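Local coordinates for protein nitrite oxidoreductase subunit A (Kuenenia stuttgartiensis, PDB 7B04) that is a NarG-like subunit of the molybdopterin oxidoreductase family that carries a molybdenum atom, two MD1 molecules and an iron/sulfur cluster, at residues B[309-314]-B[917-922]; B[71-76]-B[313-318]. One frame throughout, in Å; residues are numbered along the deposited sequence.

Overall arrangement
Both contacts are buried in the core of the chain, with centres about 9 Å apart, and they meet at Lys313 and Met314, where helix 309-312 gives way to helix 314-321. Interaction 1 joins this segment to residues 917-922, far along the chain, and is mainly polar: a carboxylate, a guanidinium and a bridging water meet on one side, amide and carbonyl groups on the side of MD1. Interaction 2 sets the following helix against loop 71-76, which carries ligands of the iron/sulfur cluster, and is built round a histidine ring. MD1 touches both contacts, and Val922 packs on Asp71 where they adjoin. Residues of the neighbouring subunit B lie against both.

Interaction 1. Residues B[309-314]-B[917-922]. With MD1 (phosphoric acid 4-(2-amino-4-oxo-3,4,5,6,-tetrahydro-pteridin-6-yl)-2-hydroxy-3,4-dimercapto-but-3-en-yl ester guanylate ester), chain C.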
ATOM      1  N   LEU B 309       0.512   9.212   8.861  1.00 43.66           N
ATOM      2  CA  LEU B 309       0.851   8.040   9.705  1.00 47.47           C
ATOM      3  C   LEU B 309       0.053   6.818   9.245  1.00 44.31           C
ATOM      4  O   LEU B 309       0.584   5.736   9.293  1.00 35.43           O
ATOM      5  CB  LEU B 309       0.591   8.402  11.168  1.00 35.69           C
ATOM      6  CG  LEU B 309       1.687   8.024  12.159  1.00 38.79           C
ATOM      7  CD1 LEU B 309       3.042   7.918  11.504  1.00 30.94           C
ATOM      8  CD2 LEU B 309       1.744   8.987  13.315  1.00 30.93           C
ATOM      9  N   ILE B 310      -1.199   7.025   8.853  1.00 52.72           N
ATOM     10  CA  ILE B 310      -2.148   5.989   8.365  1.00 38.22           C
ATOM     11  C   ILE B 310      -1.665   5.328   7.079  1.00 37.23           C
ATOM     12  O   ILE B 310      -1.919   4.162   6.952  1.00 41.40           O
ATOM     13  CB  ILE B 310      -3.539   6.599   8.199  1.00 37.39           C
ATOM     14  CG1 ILE B 310      -4.233   6.760   9.543  1.00 32.12           C
ATOM     15  CG2 ILE B 310      -4.358   5.761   7.260  1.00 38.59           C
ATOM     16  CD1 ILE B 310      -3.285   6.952  10.655  1.00 33.09           C
ATOM     17  N   GLU B 311      -1.036   6.038   6.145  1.00 43.76           N
ATOM     18  CA  GLU B 311      -0.659   5.347   4.918  1.00 40.09           C
ATOM     19  C   GLU B 311       0.818   5.010   4.829  1.00 40.51           C
ATOM     20  O   GLU B 311       1.202   4.241   3.939  1.00 45.37           O
ATOM     21  CB  GLU B 311      -0.953   6.194   3.669  1.00 36.96           C
ATOM     22  CG  GLU B 311      -2.328   6.736   3.424  1.00 38.81           C
ATOM     23  CD  GLU B 311      -2.395   7.316   2.021  1.00 48.75           C
ATOM     24  OE1 GLU B 311      -1.481   7.014   1.224  1.00 43.77           O
ATOM     25  OE2 GLU B 311      -3.326   8.079   1.710  1.00 58.61           O
ATOM     26  N   ASN B 312       1.657   5.544   5.711  1.00 42.63           N
ATOM     27  CA  ASN B 312       3.089   5.375   5.542  1.00 43.61           C
ATOM     28  C   ASN B 312       3.804   4.755   6.733  1.00 39.83           C
ATOM     29  O   ASN B 312       5.031   4.632   6.698  1.00 47.26           O
ATOM     30  CB  ASN B 312       3.723   6.732   5.209  1.00 38.13           C
ATOM     31  CG  ASN B 312       3.212   7.298   3.893  1.00 36.45           C
ATOM     32  OD1 ASN B 312       3.133   6.588   2.890  1.00 40.90           O
ATOM     33  ND2 ASN B 312       2.842   8.573   3.898  1.00 39.30           N
ATOM     34  N   LYS B 313       3.087   4.385   7.788  1.00 37.28           N
ATOM     35  CA  LYS B 313       3.620   3.552   8.862  1.00 35.14           C
ATOM     36  C   LYS B 313       2.528   2.575   9.287  1.00 37.10           C
ATOM     37  O   LYS B 313       2.255   2.383  10.471  1.00 43.70           O
ATOM     38  CB  LYS B 313       4.137   4.389  10.036  1.00 33.39           C
ATOM     39  CG  LYS B 313       5.212   5.408   9.654  1.00 34.29           C
ATOM     40  CD  LYS B 313       6.612   4.947  10.035  1.00 28.37           C
ATOM     41  CE  LYS B 313       7.690   5.783   9.346  1.00 33.90           C
ATOM     42  NZ  LYS B 313       7.466   5.915   7.877  1.00 40.05           N
ATOM     43  N   MET B 314       1.888   1.949   8.295  1.00 36.02           N
ATOM     44  CA  MET B 314       0.629   1.243   8.531  1.00 34.02           C
ATOM     45  C   MET B 314       0.705   0.162   9.605  1.00 32.82           C
ATOM     46  O   MET B 314      -0.229   0.084  10.425  1.00 34.89           O
ATOM     47  CB  MET B 314       0.082   0.712   7.197  1.00 33.96           C
ATOM     48  CG  MET B 314       1.069   0.046   6.255  1.00 37.53           C
ATOM     49  SD  MET B 314       0.346  -0.461   4.700  1.00 44.48           S
ATOM     50  CE  MET B 314      -0.101   1.148   4.107  1.00 35.49           C
ATOM     51  N   LYS B 917       4.063   9.665  -0.339  1.00 39.04           N
ATOM     52  CA  LYS B 917       4.206   8.234  -0.529  1.00 36.72           C
ATOM     53  C   LYS B 917       2.881   7.528  -0.275  1.00 36.37           C
ATOM     54  O   LYS B 917       2.012   8.018   0.449  1.00 43.78           O
ATOM     55  CB  LYS B 917       5.333   7.696   0.345  1.00 30.60           C
ATOM     56  CG  LYS B 917       6.639   8.310  -0.121  1.00 42.11           C
ATOM     57  CD  LYS B 917       7.866   7.684   0.468  1.00 42.49           C
ATOM     58  CE  LYS B 917       9.078   8.462   0.007  1.00 40.92           C
ATOM     59  NZ  LYS B 917       9.185   9.769   0.718  1.00 39.69           N
ATOM     60  N   SER B 918       2.747   6.353  -0.876  1.00 34.51           N
ATOM     61  CA  SER B 918       1.472   5.663  -0.966  1.00 34.42           C
ATOM     62  C   SER B 918       1.464   4.399  -0.123  1.00 42.22           C
ATOM     63  O   SER B 918       2.506   3.836   0.224  1.00 47.80           O
ATOM     64  CB  SER B 918       1.150   5.306  -2.420  1.00 36.09           C
ATOM     65  OG  SER B 918      -0.037   4.538  -2.502  1.00 35.54           O
ATOM     66  N   ARG B 919       0.248   3.971   0.209  1.00 36.17           N
ATOM     67  CA  ARG B 919       0.053   2.699   0.881  1.00 35.56           C
ATOM     68  C   ARG B 919       0.298   1.511  -0.041  1.00 35.42           C
ATOM     69  O   ARG B 919       0.540   0.405   0.449  1.00 42.98           O
ATOM     70  CB  ARG B 919      -1.372   2.637   1.429  1.00 33.13           C
ATOM     71  CG  ARG B 919      -2.437   2.951   0.402  1.00 31.20           C
ATOM     72  CD  ARG B 919      -3.816   2.584   0.905  1.00 24.41           C
ATOM     73  NE  ARG B 919      -4.143   3.247   2.164  1.00 27.57           N
ATOM     74  CZ  ARG B 919      -4.786   4.406   2.253  1.00 34.17           C
ATOM     75  NH1 ARG B 919      -5.172   5.038   1.153  1.00 29.96           N
ATOM     76  NH2 ARG B 919      -5.046   4.934   3.441  1.00 33.04           N
ATOM     77  N   HIS B 920       0.272   1.721  -1.355  1.00 28.76           N
ATOM     78  CA  HIS B 920       0.298   0.647  -2.339  1.00 31.22           C
ATOM     79  C   HIS B 920       1.701   0.318  -2.827  1.00 29.84           C
ATOM     80  O   HIS B 920       1.856  -0.616  -3.626  1.00 38.91           O
ATOM     81  CB  HIS B 920      -0.591   1.007  -3.533  1.00 34.35           C
ATOM     82  CG  HIS B 920      -1.958   1.477  -3.148  1.00 32.38           C
ATOM     83  ND1 HIS B 920      -2.967   0.612  -2.790  1.00 31.73           N
ATOM     84  CD2 HIS B 920      -2.485   2.723  -3.068  1.00 32.64           C
ATOM     85  CE1 HIS B 920      -4.057   1.301  -2.503  1.00 29.58           C
ATOM     86  NE2 HIS B 920      -3.792   2.585  -2.664  1.00 26.40           N
ATOM     87  N   THR B 921       2.721   1.048  -2.359  1.00 28.86           N
ATOM     88  CA  THR B 921       4.098   0.870  -2.815  1.00 33.70           C
ATOM     89  C   THR B 921       5.057   1.131  -1.654  1.00 33.75           C
ATOM     90  O   THR B 921       4.709   1.780  -0.657  1.00 36.31           O
ATOM     91  CB  THR B 921       4.458   1.833  -3.962  1.00 30.34           C
ATOM     92  OG1 THR B 921       4.352   3.193  -3.509  1.00 37.38           O
ATOM     93  CG2 THR B 921       3.534   1.661  -5.137  1.00 29.71           C
ATOM     94  N   VAL B 922       6.256   0.624  -1.801  1.00 31.74           N
ATOM     95  CA  VAL B 922       7.319   1.108  -0.903  1.00 29.54           C
ATOM     96  C   VAL B 922       8.289   1.661  -1.925  1.00 30.97           C
ATOM     97  O   VAL B 922       9.090   0.910  -2.366  1.00 39.66           O
ATOM     98  CB  VAL B 922       7.957  -0.012  -0.087  1.00 33.57           C
ATOM     99  CG1 VAL B 922       9.362   0.373   0.269  1.00 37.99           C
ATOM    100  CG2 VAL B 922       7.179  -0.271   1.176  1.00 39.39           C
TER
HETATM  101  PB  MD1 C5802       5.556  10.970   4.852  1.00 36.20           P
HETATM  102  O3B MD1 C5802       5.677  11.976   3.554  1.00 44.27           O
HETATM  103  O1B MD1 C5802       4.106  10.826   5.246  1.00 28.88           O
HETATM  104  O2B MD1 C5802       6.336  11.549   6.007  1.00 35.60           O
HETATM  105  O3A MD1 C5802       6.175   9.497   4.437  1.00 36.39           O
HETATM  106  C10 MD1 C5802       7.548   9.342   4.201  1.00 37.46           C
HETATM  107  C11 MD1 C5802       7.981   7.923   4.672  1.00 43.16           C
HETATM  108  O11 MD1 C5802       6.726   6.972   4.367  1.00 50.40           O
HETATM  109  C12 MD1 C5802       9.161   7.606   4.119  1.00 40.85           C
HETATM  110  S12 MD1 C5802      10.409   8.910   3.916  1.00 39.87           S
HETATM  111  C13 MD1 C5802       9.632   6.200   3.659  1.00 39.75           C
HETATM  112  S13 MD1 C5802      11.306   6.109   2.964  1.00 48.04           S
HETATM  113  C14 MD1 C5802       8.857   4.990   3.677  1.00 40.94           C
HETATM  114  N15 MD1 C5802       7.694   5.253   2.603  1.00 39.94           N
HETATM  115  C16 MD1 C5802       6.633   4.337   2.705  1.00 36.28           C
HETATM  116  C15 MD1 C5802       5.947   3.779   1.510  1.00 37.91           C
HETATM  117  O14 MD1 C5802       6.291   4.095   0.421  1.00 39.34           O
HETATM  118  N17 MD1 C5802       4.826   2.818   1.699  1.00 48.18           N
HETATM  119  C17 MD1 C5802       4.380   2.410   3.123  1.00 47.40           C
HETATM  120  N16 MD1 C5802       3.287   1.472   3.296  1.00 56.72           N
HETATM  121  N18 MD1 C5802       5.075   2.978   4.338  1.00 47.84           N
HETATM  122  C20 MD1 C5802       6.164   3.907   4.173  1.00 44.69           C
HETATM  123  N8  MD1 C5802       6.843   4.468   5.271  1.00 39.45           N
HETATM  124  C7  MD1 C5802       8.429   4.480   5.028  1.00 40.19           C
HETATM  125  PA  MD1 C5802       4.395  12.555   2.693  1.00 35.35           P
HETATM  126  O1A MD1 C5802       4.907  13.053   1.364  1.00 44.99           O
HETATM  127  O2A MD1 C5802       3.412  11.430   2.479  1.00 41.02           O
HETATM  128  O5' MD1 C5802       3.641  13.796   3.473  1.00 29.29           O
HETATM  129  C5' MD1 C5802       2.678  13.507   4.441  1.00 36.14           C
HETATM  130  C4' MD1 C5802       1.516  14.562   4.416  1.00 42.65           C
HETATM  131  O4' MD1 C5802       2.048  16.025   4.531  1.00 48.36           O
HETATM  132  C1' MD1 C5802       1.218  16.781   3.457  1.00 45.71           C
HETATM  133  N9  MD1 C5802       1.882  18.038   3.024  1.00 44.87           N
HETATM  134  C4  MD1 C5802       1.978  19.058   3.872  1.00 42.46           C
HETATM  135  N3  MD1 C5802       1.531  19.226   5.285  1.00 41.72           N
HETATM  136  C2  MD1 C5802       1.778  20.484   5.985  1.00 41.86           C
HETATM  137  N2  MD1 C5802       1.344  20.646   7.361  1.00 43.97           N
HETATM  138  N1  MD1 C5802       2.455  21.565   5.310  1.00 51.41           N
HETATM  139  C6  MD1 C5802       2.880  21.396   3.955  1.00 47.37           C
HETATM  140  O6  MD1 C5802       3.437  22.277   3.395  1.00 48.93           O
HETATM  141  C5  MD1 C5802       2.615  20.073   3.226  1.00 43.66           C
HETATM  142  N7  MD1 C5802       2.900  19.660   1.994  1.00 45.79           N
HETATM  143  C8  MD1 C5802       2.447  18.398   1.856  1.00 43.04           C
HETATM  144  C2' MD1 C5802       1.181  15.928   2.515  1.00 49.23           C
HETATM  145  O2' MD1 C5802       0.113  16.240   1.575  1.00 52.34           O
HETATM  146  C3' MD1 C5802       0.876  14.502   3.308  1.00 43.19           C
HETATM  147  O3' MD1 C5802      -0.549  14.384   3.586  1.00 39.13           O
HETATM  148  O   HOH W   1      -3.226   2.500   5.038  1.00 26.77           O
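Glu311 and Arg919 bring helix 309-312 against loop 917-922, and together the two segments form part of an MD1 pocket of the molybdopterin oxidoreductase fold. The side chains cross obliquely, and Glu311 lays CG over one face of the guanidinium, 3.3 Å from Arg919 NH2. With CG anti to its own carbonyl carbon (chi1 -55°), Glu311 extends beyond it, yet OE2 stands well out of the guanidinium plane. The salt bridge from OE2 to Arg919 NH1 is long, 3.6 Å, and one of charge alone, since no N-H points at the oxygen. The stronger partner of Arg919 is Asp147 of the neighbouring subunit B, and Glu311 OE1 has its own salt bridge to Lys1019. Arginine suits this place because its flat, many-armed head serves the subunit interface while its aliphatic part packs inside. There Met314 crosses it at about a right angle, CE lying 3.3 Å from Arg919 CB. A water ties the pair of segments further, donating to Ile310 O (2.9 Å) and accepting from Arg919 NE (3.1 Å). Toward MD1, Asn312 works through its two different ends. OD1 faces Lys917 O, both of them acceptors; Lys1019 NZ donates to the latter. On the loop, Thr921 O accepts from MD1 N17. From the helix, Asn312 ND2 donates to MD1 O1B at 2.9 Å.

Interaction 2. Residues B[71-76]-B[313-318]; sequences DTHACR and KMPEAH. With SF4 (iron/sulfur cluster), chain D; MD1 (phosphoric acid 4-(2-amino-4-oxo-3,4,5,6,-tetrahydro-pteridin-6-yl)-2-hydroxy-3,4-dimercapto-but-3-en-yl ester guanylate ester), chain C.
His73 and Pro315 mark the nearest approach of the two backbones, their CA atoms 7.4 Å apart where loop 71-76 runs past helix 314-321. The two side chains reach toward each other tip to tip, and Pro315 CG sits over the centre of the imidazole in a CH-pi contact. Thr72 CG2 lies over the opposite face toward the rim, so the flat ring is held between two aliphatic groups. At its edge, in plane, come Lys313 CA, 3.3 Å from His73 NE2, and OE2 of Glu316, its carboxylate turned 38° from the ring. That side chain slides past the histidine in the opposite direction, and its OE2 accepts a weak hydrogen bond of 3.3 Å, its place somewhat uncertain, from His73 ND1. The stronger partner of Glu316 is Arg113, which also donates to His73 O and so ties both sides together. Thr72 CG2 meets Lys313 as well, crossing it at about a right angle, 3.5 Å from CE. A methyl branch suits this spot, for it packs on the aliphatic part of the lysine while NZ makes a weak and somewhat doubtful hydrogen bond to MD1 N8. The loop itself binds two different irons of the cluster: Asp71 OD2 at FE1 (2.1 Å), an oxygen ligand, and Cys75 SG at FE4 (2.3 Å), a thiolate. Asp71 stands between the cluster and the pterin, with Lys313 beside it at the pterin and His73 next to both; this closeness is consistent with electrons passing between such centres in this family, while the lysine ammonium would probably make the potential near the pterin more positive.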
ATOM      1  N   ASP B  71      10.924  -0.290   4.445  1.00 50.07           N
ATOM      2  CA  ASP B  71       9.553  -0.040   4.968  1.00 41.72           C
ATOM      3  C   ASP B  71       9.647   0.786   6.261  1.00 42.18           C
ATOM      4  O   ASP B  71       8.760   1.626   6.511  1.00 44.83           O
ATOM      5  CB  ASP B  71       8.793  -1.350   5.187  1.00 37.58           C
ATOM      6  CG  ASP B  71       7.285  -1.194   5.108  1.00 47.71           C
ATOM      7  OD1 ASP B  71       6.806  -0.630   4.104  1.00 55.91           O
ATOM      8  OD2 ASP B  71       6.600  -1.638   6.052  1.00 55.21           O
ATOM      9  N   THR B  72      10.705   0.520   7.031  1.00 44.49           N
ATOM     10  CA  THR B  72      10.978   1.012   8.384  1.00 41.93           C
ATOM     11  C   THR B  72      10.349   0.104   9.430  1.00 42.81           C
ATOM     12  O   THR B  72      10.422   0.407  10.630  1.00 43.58           O
ATOM     13  CB  THR B  72      10.545   2.468   8.637  1.00 35.85           C
ATOM     14  OG1 THR B  72      11.252   2.972   9.777  1.00 43.21           O
ATOM     15  CG2 THR B  72       9.066   2.585   8.955  1.00 37.50           C
ATOM     16  N   HIS B  73       9.735  -1.005   9.018  1.00 40.55           N
ATOM     17  CA  HIS B  73       9.063  -1.920   9.924  1.00 40.54           C
ATOM     18  C   HIS B  73       9.755  -3.266  10.058  1.00 37.24           C
ATOM     19  O   HIS B  73       9.707  -3.856  11.139  1.00 34.27           O
ATOM     20  CB  HIS B  73       7.610  -2.113   9.479  1.00 37.38           C
ATOM     21  CG  HIS B  73       6.833  -0.835   9.452  1.00 36.63           C
ATOM     22  ND1 HIS B  73       6.424  -0.189  10.598  1.00 47.91           N
ATOM     23  CD2 HIS B  73       6.409  -0.070   8.420  1.00 34.47           C
ATOM     24  CE1 HIS B  73       5.774   0.915  10.270  1.00 47.18           C
ATOM     25  NE2 HIS B  73       5.750   1.010   8.954  1.00 44.11           N
ATOM     26  N   ALA B  74      10.402  -3.751   8.994  1.00 37.02           N
ATOM     27  CA  ALA B  74      11.188  -4.987   9.025  1.00 25.78           C
ATOM     28  C   ALA B  74      10.395  -6.134   9.648  1.00 31.84           C
ATOM     29  O   ALA B  74      10.838  -6.794  10.591  1.00 34.72           O
ATOM     30  CB  ALA B  74      12.513  -4.773   9.759  1.00 34.21           C
ATOM     31  N   CYS B  75       9.201  -6.365   9.108  1.00 34.02           N
ATOM     32  CA  CYS B  75       8.292  -7.342   9.690  1.00 26.41           C
ATOM     33  C   CYS B  75       8.886  -8.744   9.653  1.00 34.91           C
ATOM     34  O   CYS B  75       9.619  -9.115   8.732  1.00 35.37           O
ATOM     35  CB  CYS B  75       6.955  -7.327   8.947  1.00 23.27           C
ATOM     36  SG  CYS B  75       6.001  -5.807   9.149  1.00 42.90           S
ATOM     37  N   ARG B  76       8.545  -9.531  10.672  1.00 40.10           N
ATOM     38  CA  ARG B  76       8.910 -10.938  10.732  1.00 33.00           C
ATOM     39  C   ARG B  76       7.779 -11.742  10.106  1.00 35.85           C
ATOM     40  O   ARG B  76       6.622 -11.629  10.522  1.00 37.06           O
ATOM     41  CB  ARG B  76       9.166 -11.371  12.172  1.00 34.62           C
ATOM     42  CG  ARG B  76       9.410 -12.847  12.318  1.00 37.06           C
ATOM     43  CD  ARG B  76      10.620 -13.271  11.518  1.00 21.57           C
ATOM     44  NE  ARG B  76      11.889 -12.858  12.102  1.00 27.78           N
ATOM     45  CZ  ARG B  76      13.072 -13.146  11.572  1.00 31.21           C
ATOM     46  NH1 ARG B  76      13.145 -13.856  10.454  1.00 29.47           N
ATOM     47  NH2 ARG B  76      14.186 -12.732  12.161  1.00 40.80           N
ATOM     48  N   LYS B 313       3.087   4.385   7.788  1.00 37.28           N
ATOM     49  CA  LYS B 313       3.620   3.552   8.862  1.00 35.14           C
ATOM     50  C   LYS B 313       2.528   2.575   9.287  1.00 37.10           C
ATOM     51  O   LYS B 313       2.255   2.383  10.471  1.00 43.70           O
ATOM     52  CB  LYS B 313       4.137   4.389  10.036  1.00 33.39           C
ATOM     53  CG  LYS B 313       5.212   5.408   9.654  1.00 34.29           C
ATOM     54  CD  LYS B 313       6.612   4.947  10.035  1.00 28.37           C
ATOM     55  CE  LYS B 313       7.690   5.783   9.346  1.00 33.90           C
ATOM     56  NZ  LYS B 313       7.466   5.915   7.877  1.00 40.05           N
ATOM     57  N   MET B 314       1.888   1.949   8.295  1.00 36.02           N
ATOM     58  CA  MET B 314       0.629   1.243   8.531  1.00 34.02           C
ATOM     59  C   MET B 314       0.705   0.162   9.605  1.00 32.82           C
ATOM     60  O   MET B 314      -0.229   0.084  10.425  1.00 34.89           O
ATOM     61  CB  MET B 314       0.082   0.712   7.197  1.00 33.96           C
ATOM     62  CG  MET B 314       1.069   0.046   6.255  1.00 37.53           C
ATOM     63  SD  MET B 314       0.346  -0.461   4.700  1.00 44.48           S
ATOM     64  CE  MET B 314      -0.101   1.148   4.107  1.00 35.49           C
ATOM     65  N   PRO B 315       1.724  -0.712   9.659  1.00 32.63           N
ATOM     66  CA  PRO B 315       1.682  -1.765  10.694  1.00 31.76           C
ATOM     67  C   PRO B 315       1.725  -1.226  12.115  1.00 35.80           C
ATOM     68  O   PRO B 315       1.250  -1.907  13.031  1.00 33.08           O
ATOM     69  CB  PRO B 315       2.905  -2.635  10.380  1.00 27.62           C
ATOM     70  CG  PRO B 315       3.735  -1.834   9.480  1.00 36.39           C
ATOM     71  CD  PRO B 315       2.851  -0.938   8.730  1.00 37.95           C
ATOM     72  N   GLU B 316       2.222  -0.010  12.317  1.00 36.33           N
ATOM     73  CA  GLU B 316       2.249   0.582  13.645  1.00 34.89           C
ATOM     74  C   GLU B 316       1.216   1.680  13.797  1.00 35.62           C
ATOM     75  O   GLU B 316       1.148   2.324  14.850  1.00 40.53           O
ATOM     76  CB  GLU B 316       3.632   1.166  13.953  1.00 35.56           C
ATOM     77  CG  GLU B 316       4.799   0.450  13.301  1.00 40.76           C
ATOM     78  CD  GLU B 316       5.260  -0.773  14.064  1.00 40.50           C
ATOM     79  OE1 GLU B 316       4.592  -1.137  15.051  1.00 28.11           O
ATOM     80  OE2 GLU B 316       6.303  -1.350  13.687  1.00 37.84           O
ATOM     81  N   ALA B 317       0.391   1.891  12.772  1.00 32.93           N
ATOM     82  CA  ALA B 317      -0.588   2.971  12.818  1.00 33.70           C
ATOM     83  C   ALA B 317      -1.618   2.738  13.915  1.00 34.61           C
ATOM     84  O   ALA B 317      -2.152   3.693  14.485  1.00 30.33           O
ATOM     85  CB  ALA B 317      -1.264   3.128  11.461  1.00 31.19           C
ATOM     86  N   HIS B 318      -1.897   1.476  14.247  1.00 38.37           N
ATOM     87  CA  HIS B 318      -2.882   1.204  15.287  1.00 37.98           C
ATOM     88  C   HIS B 318      -2.496   1.844  16.613  1.00 37.25           C
ATOM     89  O   HIS B 318      -3.370   2.098  17.448  1.00 36.97           O
ATOM     90  CB  HIS B 318      -3.061  -0.307  15.462  1.00 38.14           C
ATOM     91  CG  HIS B 318      -1.968  -0.958  16.252  1.00 37.15           C
ATOM     92  ND1 HIS B 318      -2.009  -1.070  17.624  1.00 32.91           N
ATOM     93  CD2 HIS B 318      -0.803  -1.526  15.861  1.00 34.22           C
ATOM     94  CE1 HIS B 318      -0.916  -1.680  18.046  1.00 38.15           C
ATOM     95  NE2 HIS B 318      -0.169  -1.968  16.996  1.00 32.55           N
TER
HETATM   96 FE1  SF4 D5804       6.837  -3.422   5.020  1.00 38.13          FE
HETATM   97 FE2  SF4 D5804       7.163  -6.080   4.484  1.00 39.61          FE
HETATM   98 FE3  SF4 D5804       4.650  -5.045   4.805  1.00 46.25          FE
HETATM   99 FE4  SF4 D5804       6.308  -5.277   6.962  1.00 47.32          FE
HETATM  100  S1  SF4 D5804       5.464  -6.971   5.696  1.00 49.53           S
HETATM  101  S2  SF4 D5804       5.027  -3.473   6.409  1.00 25.16           S
HETATM  102  S3  SF4 D5804       8.326  -4.840   6.005  1.00 35.61           S
HETATM  103  S4  SF4 D5804       6.146  -4.529   3.158  1.00 22.93           S
HETATM  104  PB  MD1 C5802       5.556  10.970   4.852  1.00 36.20           P
HETATM  105  O3B MD1 C5802       5.677  11.976   3.554  1.00 44.27           O
HETATM  106  O1B MD1 C5802       4.106  10.826   5.246  1.00 28.88           O
HETATM  107  O2B MD1 C5802       6.336  11.549   6.007  1.00 35.60           O
HETATM  108  O3A MD1 C5802       6.175   9.497   4.437  1.00 36.39           O
HETATM  109  C10 MD1 C5802       7.548   9.342   4.201  1.00 37.46           C
HETATM  110  C11 MD1 C5802       7.981   7.923   4.672  1.00 43.16           C
HETATM  111  O11 MD1 C5802       6.726   6.972   4.367  1.00 50.40           O
HETATM  112  C12 MD1 C5802       9.161   7.606   4.119  1.00 40.85           C
HETATM  113  S12 MD1 C5802      10.409   8.910   3.916  1.00 39.87           S
HETATM  114  C13 MD1 C5802       9.632   6.200   3.659  1.00 39.75           C
HETATM  115  S13 MD1 C5802      11.306   6.109   2.964  1.00 48.04           S
HETATM  116  C14 MD1 C5802       8.857   4.990   3.677  1.00 40.94           C
HETATM  117  N15 MD1 C5802       7.694   5.253   2.603  1.00 39.94           N
HETATM  118  C16 MD1 C5802       6.633   4.337   2.705  1.00 36.28           C
HETATM  119  C15 MD1 C5802       5.947   3.779   1.510  1.00 37.91           C
HETATM  120  O14 MD1 C5802       6.291   4.095   0.421  1.00 39.34           O
HETATM  121  N17 MD1 C5802       4.826   2.818   1.699  1.00 48.18           N
HETATM  122  C17 MD1 C5802       4.380   2.410   3.123  1.00 47.40           C
HETATM  123  N16 MD1 C5802       3.287   1.472   3.296  1.00 56.72           N
HETATM  124  N18 MD1 C5802       5.075   2.978   4.338  1.00 47.84           N
HETATM  125  C20 MD1 C5802       6.164   3.907   4.173  1.00 44.69           C
HETATM  126  N8  MD1 C5802       6.843   4.468   5.271  1.00 39.45           N
HETATM  127  C7  MD1 C5802       8.429   4.480   5.028  1.00 40.19           C
HETATM  128  PA  MD1 C5802       4.395  12.555   2.693  1.00 35.35           P
HETATM  129  O1A MD1 C5802       4.907  13.053   1.364  1.00 44.99           O
HETATM  130  O2A MD1 C5802       3.412  11.430   2.479  1.00 41.02           O
HETATM  131  O5' MD1 C5802       3.641  13.796   3.473  1.00 29.29           O
HETATM  132  C5' MD1 C5802       2.678  13.507   4.441  1.00 36.14           C
HETATM  133  C4' MD1 C5802       1.516  14.562   4.416  1.00 42.65           C
HETATM  134  O4' MD1 C5802       2.048  16.025   4.531  1.00 48.36           O
HETATM  135  C1' MD1 C5802       1.218  16.781   3.457  1.00 45.71           C
HETATM  136  N9  MD1 C5802       1.882  18.038   3.024  1.00 44.87           N
HETATM  137  C4  MD1 C5802       1.978  19.058   3.872  1.00 42.46           C
HETATM  138  N3  MD1 C5802       1.531  19.226   5.285  1.00 41.72           N
HETATM  139  C2  MD1 C5802       1.778  20.484   5.985  1.00 41.86           C
HETATM  140  N2  MD1 C5802       1.344  20.646   7.361  1.00 43.97           N
HETATM  141  N1  MD1 C5802       2.455  21.565   5.310  1.00 51.41           N
HETATM  142  C6  MD1 C5802       2.880  21.396   3.955  1.00 47.37           C
HETATM  143  O6  MD1 C5802       3.437  22.277   3.395  1.00 48.93           O
HETATM  144  C5  MD1 C5802       2.615  20.073   3.226  1.00 43.66           C
HETATM  145  N7  MD1 C5802       2.900  19.660   1.994  1.00 45.79           N
HETATM  146  C8  MD1 C5802       2.447  18.398   1.856  1.00 43.04           C
HETATM  147  C2' MD1 C5802       1.181  15.928   2.515  1.00 49.23           C
HETATM  148  O2' MD1 C5802       0.113  16.240   1.575  1.00 52.34           O
HETATM  149  C3' MD1 C5802       0.876  14.502   3.308  1.00 43.19           C
HETATM  150  O3' MD1 C5802      -0.549  14.384   3.586  1.00 39.13           O